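Local coordinates for AAR187Cp (Eremothecium gossypii, PDB 3ZIL), which is the Wapl-type protein Wpl1, a cohesin-associated factor that probably regulates sister chromatid cohesion and chromosome segregation, at residues V165-S177 with E206-S218. Numbering follows the deposited sequence.
Sequences VYGAVPALARLIS and EYAQAFQTLAGLS
The carbonyl oxygen of Pro170 takes two bonds. Arg174 N donates one within the helix (2.9 Å to Pro170 O). A water donates the other, at 3.0 Å from Pro170 O, and also hydrogen-bonds Thr213 OG1, bridging the two helices. Helices 168-178 and 201-215 run side by side in an all-helical Wap1 domain, consistent with a superhelical repeat fold. The axes of segments 168-177 and 206-215 are 12° from parallel and approach to 8.1 Å. Small side chains permit this spacing: Ala173 CB lies 3.9 Å from Ala210 CB. Val169 has CG1 anti to its own N (chi1 168°), which sets this methyl 3.5 Å from Ala210 CB. The same methyl also touches Tyr207 CD1. Helix 185-193 packs on Val169 and Ile176, while helix 225-235 contacts Tyr207 and Leu214.

Glu206 lies across the start of helix 168-178. Its extended chain crosses the Pro170 ring at a slant, with CB and CG against Pro170 CG and CD. OE1 accepts a weak, bent bond from the N-cap residue (Gly167 N to Glu206 OE1 3.0 Å). The helix N-terminus may favour the charged carboxylate. OE2 approaches Tyr166 CD1 and CE1, with ring and carboxylate planes 84° apart. With an alanine here, Gly167 N would probably lose this acceptor, and the CG contact with Pro170 CG would go too.

At the other end, Leu217 follows its helix and reaches back over Ser177. Its CD1 meets Ile176 CG2, and its CD2 sits 3.4 Å from Ser177 CA.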
loop_
_atom_site.group_PDB
_atom_site.type_symbol
_atom_site.label_atom_id
_atom_site.label_comp_id
_atom_site.label_asym_id
_atom_site.label_seq_id
_atom_site.Cartn_x
_atom_site.Cartn_y
_atom_site.Cartn_z
ATOM N N VAL A 165 7.202 7.609 -7.904
ATOM C CA VAL A 165 6.554 8.878 -8.334
ATOM C C VAL A 165 6.790 9.933 -7.225
ATOM O O VAL A 165 6.508 9.707 -6.042
ATOM C CB VAL A 165 5.024 8.659 -8.609
ATOM C CG1 VAL A 165 4.368 9.942 -9.054
ATOM C CG2 VAL A 165 4.842 7.569 -9.666
ATOM N N TYR A 166 7.318 11.079 -7.597
ATOM C CA TYR A 166 7.668 12.100 -6.646
ATOM C C TYR A 166 6.403 12.597 -5.906
ATOM O O TYR A 166 5.420 13.007 -6.572
ATOM C CB TYR A 166 8.287 13.256 -7.365
ATOM C CG TYR A 166 8.548 14.407 -6.423
ATOM C CD1 TYR A 166 9.609 14.354 -5.508
ATOM C CD2 TYR A 166 7.720 15.545 -6.432
ATOM C CE1 TYR A 166 9.849 15.419 -4.621
ATOM C CE2 TYR A 166 7.933 16.610 -5.549
ATOM C CZ TYR A 166 8.998 16.540 -4.647
ATOM O OH TYR A 166 9.222 17.604 -3.783
ATOM N N GLY A 167 6.408 12.506 -4.576
ATOM C CA GLY A 167 5.317 13.082 -3.756
ATOM C C GLY A 167 4.196 12.054 -3.495
ATOM O O GLY A 167 3.285 12.329 -2.710
ATOM N N ALA A 168 4.331 10.854 -4.078
ATOM C CA ALA A 168 3.293 9.746 -4.014
ATOM C C ALA A 168 3.124 9.189 -2.622
ATOM O O ALA A 168 2.002 8.960 -2.108
ATOM C CB ALA A 168 3.679 8.612 -4.977
ATOM N N VAL A 169 4.254 8.936 -1.980
ATOM C CA VAL A 169 4.172 8.212 -0.673
ATOM C C VAL A 169 3.438 9.085 0.440
ATOM O O VAL A 169 2.478 8.635 1.084
ATOM C CB VAL A 169 5.566 7.709 -0.279
ATOM C CG1 VAL A 169 5.622 7.208 1.185
ATOM C CG2 VAL A 169 6.041 6.617 -1.249
ATOM N N PRO A 170 3.820 10.351 0.599
ATOM C CA PRO A 170 3.039 11.110 1.586
ATOM C C PRO A 170 1.620 11.413 1.099
ATOM O O PRO A 170 0.738 11.509 1.942
ATOM C CB PRO A 170 3.793 12.467 1.722
ATOM C CG PRO A 170 4.973 12.433 0.811
ATOM C CD PRO A 170 5.010 11.081 0.094
ATOM N N ALA A 171 1.390 11.624 -0.213
ATOM C CA ALA A 171 0.056 11.999 -0.656
ATOM C C ALA A 171 -0.887 10.786 -0.461
ATOM O O ALA A 171 -2.045 10.934 -0.067
ATOM C CB ALA A 171 0.027 12.477 -2.111
ATOM N N LEU A 172 -0.376 9.584 -0.675
ATOM C CA LEU A 172 -1.245 8.409 -0.462
ATOM C C LEU A 172 -1.591 8.183 1.024
ATOM O O LEU A 172 -2.702 7.692 1.377
ATOM C CB LEU A 172 -0.646 7.201 -1.072
ATOM C CG LEU A 172 -0.675 7.165 -2.607
ATOM C CD1 LEU A 172 0.378 6.183 -3.105
ATOM C CD2 LEU A 172 -2.106 6.839 -3.186
ATOM N N ALA A 173 -0.598 8.461 1.880
ATOM C CA ALA A 173 -0.746 8.310 3.321
ATOM C C ALA A 173 -1.840 9.346 3.747
ATOM O O ALA A 173 -2.818 8.980 4.452
ATOM C CB ALA A 173 0.575 8.557 4.052
ATOM N N ARG A 174 -1.734 10.584 3.253
ATOM C CA ARG A 174 -2.767 11.600 3.564
ATOM C C ARG A 174 -4.164 11.126 3.110
ATOM O O ARG A 174 -5.118 11.282 3.843
ATOM C CB ARG A 174 -2.465 12.983 2.991
ATOM C CG ARG A 174 -1.265 13.682 3.642
ATOM C CD ARG A 174 -1.221 15.145 3.208
ATOM N NE ARG A 174 -1.152 15.360 1.723
ATOM C CZ ARG A 174 0.010 15.360 1.001
ATOM N NH1 ARG A 174 1.186 15.082 1.547
ATOM N NH2 ARG A 174 0.017 15.579 -0.295
ATOM N N LEU A 175 -4.249 10.502 1.927
ATOM C CA LEU A 175 -5.522 9.961 1.397
ATOM C C LEU A 175 -6.092 8.887 2.326
ATOM O O LEU A 175 -7.257 8.918 2.675
ATOM C CB LEU A 175 -5.291 9.338 -0.011
ATOM C CG LEU A 175 -6.518 8.631 -0.655
ATOM C CD1 LEU A 175 -7.659 9.606 -1.088
ATOM C CD2 LEU A 175 -6.107 7.741 -1.843
ATOM N N ILE A 176 -5.261 7.952 2.791
ATOM C CA ILE A 176 -5.747 6.947 3.762
ATOM C C ILE A 176 -6.265 7.596 5.028
ATOM O O ILE A 176 -7.308 7.173 5.519
ATOM C CB ILE A 176 -4.665 5.911 4.050
ATOM C CG1 ILE A 176 -4.330 5.133 2.709
ATOM C CG2 ILE A 176 -5.019 4.957 5.219
ATOM C CD1 ILE A 176 -2.918 4.546 2.729
ATOM N N SER A 177 -5.583 8.626 5.549
ATOM C CA SER A 177 -5.914 9.207 6.838
ATOM C C SER A 177 -7.219 9.991 6.775
ATOM O O SER A 177 -7.826 10.259 7.801
ATOM C CB SER A 177 -4.788 10.148 7.362
ATOM O OG SER A 177 -4.927 11.337 6.558
ATOM N N GLU A 206 10.094 12.642 2.787
ATOM C CA GLU A 206 8.713 12.183 2.368
ATOM C C GLU A 206 8.297 10.952 3.165
ATOM O O GLU A 206 7.161 10.866 3.665
ATOM C CB GLU A 206 8.692 11.800 0.897
ATOM C CG GLU A 206 8.625 12.998 -0.064
ATOM C CD GLU A 206 8.424 12.532 -1.517
ATOM O OE1 GLU A 206 7.510 11.730 -1.843
ATOM O OE2 GLU A 206 9.241 12.919 -2.349
ATOM N N TYR A 207 9.243 10.016 3.319
ATOM C CA TYR A 207 8.993 8.807 4.119
ATOM C C TYR A 207 8.666 9.136 5.597
ATOM O O TYR A 207 7.730 8.551 6.147
ATOM C CB TYR A 207 10.040 7.680 3.994
ATOM C CG TYR A 207 10.346 7.248 2.585
ATOM C CD1 TYR A 207 9.536 7.644 1.495
ATOM C CD2 TYR A 207 11.463 6.461 2.313
ATOM C CE1 TYR A 207 9.869 7.253 0.187
ATOM C CE2 TYR A 207 11.805 6.107 0.986
ATOM C CZ TYR A 207 11.006 6.492 -0.063
ATOM O OH TYR A 207 11.328 6.110 -1.380
ATOM N N ALA A 208 9.425 10.054 6.204
ATOM C CA ALA A 208 9.110 10.586 7.522
ATOM C C ALA A 208 7.681 11.104 7.639
ATOM O O ALA A 208 6.953 10.670 8.548
ATOM C CB ALA A 208 10.154 11.609 8.001
ATOM N N GLN A 209 7.271 11.998 6.691
ATOM C CA GLN A 209 5.902 12.505 6.643
ATOM C C GLN A 209 4.864 11.462 6.598
ATOM O O GLN A 209 3.879 11.519 7.380
ATOM C CB GLN A 209 5.674 13.420 5.382
ATOM C CG GLN A 209 6.599 14.612 5.401
ATOM C CD GLN A 209 6.470 15.467 4.168
ATOM O OE1 GLN A 209 5.354 15.666 3.648
ATOM N NE2 GLN A 209 7.614 15.928 3.637
ATOM N N ALA A 210 5.026 10.514 5.662
ATOM C CA ALA A 210 4.070 9.454 5.473
ATOM C C ALA A 210 3.996 8.586 6.746
ATOM O O ALA A 210 2.904 8.135 7.168
ATOM C CB ALA A 210 4.493 8.557 4.263
ATOM N N PHE A 211 5.154 8.257 7.312
ATOM C CA PHE A 211 5.133 7.440 8.520
ATOM C C PHE A 211 4.360 8.182 9.685
ATOM O O PHE A 211 3.489 7.637 10.333
ATOM C CB PHE A 211 6.566 7.126 8.962
ATOM C CG PHE A 211 6.646 6.492 10.329
ATOM C CD1 PHE A 211 6.372 5.159 10.513
ATOM C CD2 PHE A 211 6.942 7.316 11.481
ATOM C CE1 PHE A 211 6.424 4.588 11.789
ATOM C CE2 PHE A 211 7.014 6.731 12.752
ATOM C CZ PHE A 211 6.725 5.382 12.913
ATOM N N GLN A 212 4.629 9.457 9.853
ATOM C CA GLN A 212 3.914 10.199 10.907
ATOM C C GLN A 212 2.412 10.210 10.602
ATOM O O GLN A 212 1.578 10.167 11.520
ATOM C CB GLN A 212 4.487 11.590 10.979
ATOM C CG GLN A 212 5.952 11.498 11.440
ATOM C CD GLN A 212 6.710 12.802 11.334
ATOM O OE1 GLN A 212 6.097 13.883 11.177
ATOM N NE2 GLN A 212 8.072 12.727 11.360
ATOM N N THR A 213 2.043 10.230 9.318
ATOM C CA THR A 213 0.651 10.221 9.023
ATOM C C THR A 213 0.024 8.904 9.365
ATOM O O THR A 213 -1.030 8.875 9.999
ATOM C CB THR A 213 0.381 10.554 7.582
ATOM O OG1 THR A 213 0.861 11.873 7.363
ATOM C CG2 THR A 213 -1.073 10.506 7.267
ATOM N N LEU A 214 0.649 7.815 8.948
ATOM C CA LEU A 214 0.060 6.482 9.161
ATOM C C LEU A 214 0.100 6.159 10.650
ATOM O O LEU A 214 -0.826 5.560 11.186
ATOM C CB LEU A 214 0.804 5.425 8.330
ATOM C CG LEU A 214 0.745 5.618 6.816
ATOM C CD1 LEU A 214 1.540 4.440 6.249
ATOM C CD2 LEU A 214 -0.713 5.548 6.312
ATOM N N ALA A 215 1.151 6.605 11.323
ATOM C CA ALA A 215 1.278 6.302 12.777
ATOM C C ALA A 215 0.192 7.082 13.576
ATOM O O ALA A 215 -0.148 6.672 14.699
ATOM C CB ALA A 215 2.657 6.670 13.250
ATOM N N GLY A 216 -0.369 8.153 12.964
ATOM C CA GLY A 216 -1.476 8.952 13.537
ATOM C C GLY A 216 -2.891 8.450 13.252
ATOM O O GLY A 216 -3.872 9.085 13.672
ATOM N N LEU A 217 -3.031 7.309 12.566
ATOM C CA LEU A 217 -4.357 6.785 12.192
ATOM C C LEU A 217 -5.062 6.220 13.419
ATOM O O LEU A 217 -4.383 5.878 14.409
ATOM C CB LEU A 217 -4.216 5.597 11.191
ATOM C CG LEU A 217 -3.693 5.993 9.794
ATOM C CD1 LEU A 217 -3.381 4.759 8.887
ATOM C CD2 LEU A 217 -4.655 6.951 9.086
ATOM N N SER A 218 -6.361 5.960 13.309
ATOM C CA SER A 218 -7.071 5.307 14.419
ATOM C C SER A 218 -6.399 3.966 14.767
ATOM O O SER A 218 -5.755 3.335 13.879
ATOM C CB SER A 218 -8.519 5.110 14.079
ATOM O OG SER A 218 -8.707 4.174 13.009
HETATM O O HOH W 1 2.030 12.019 4.606
#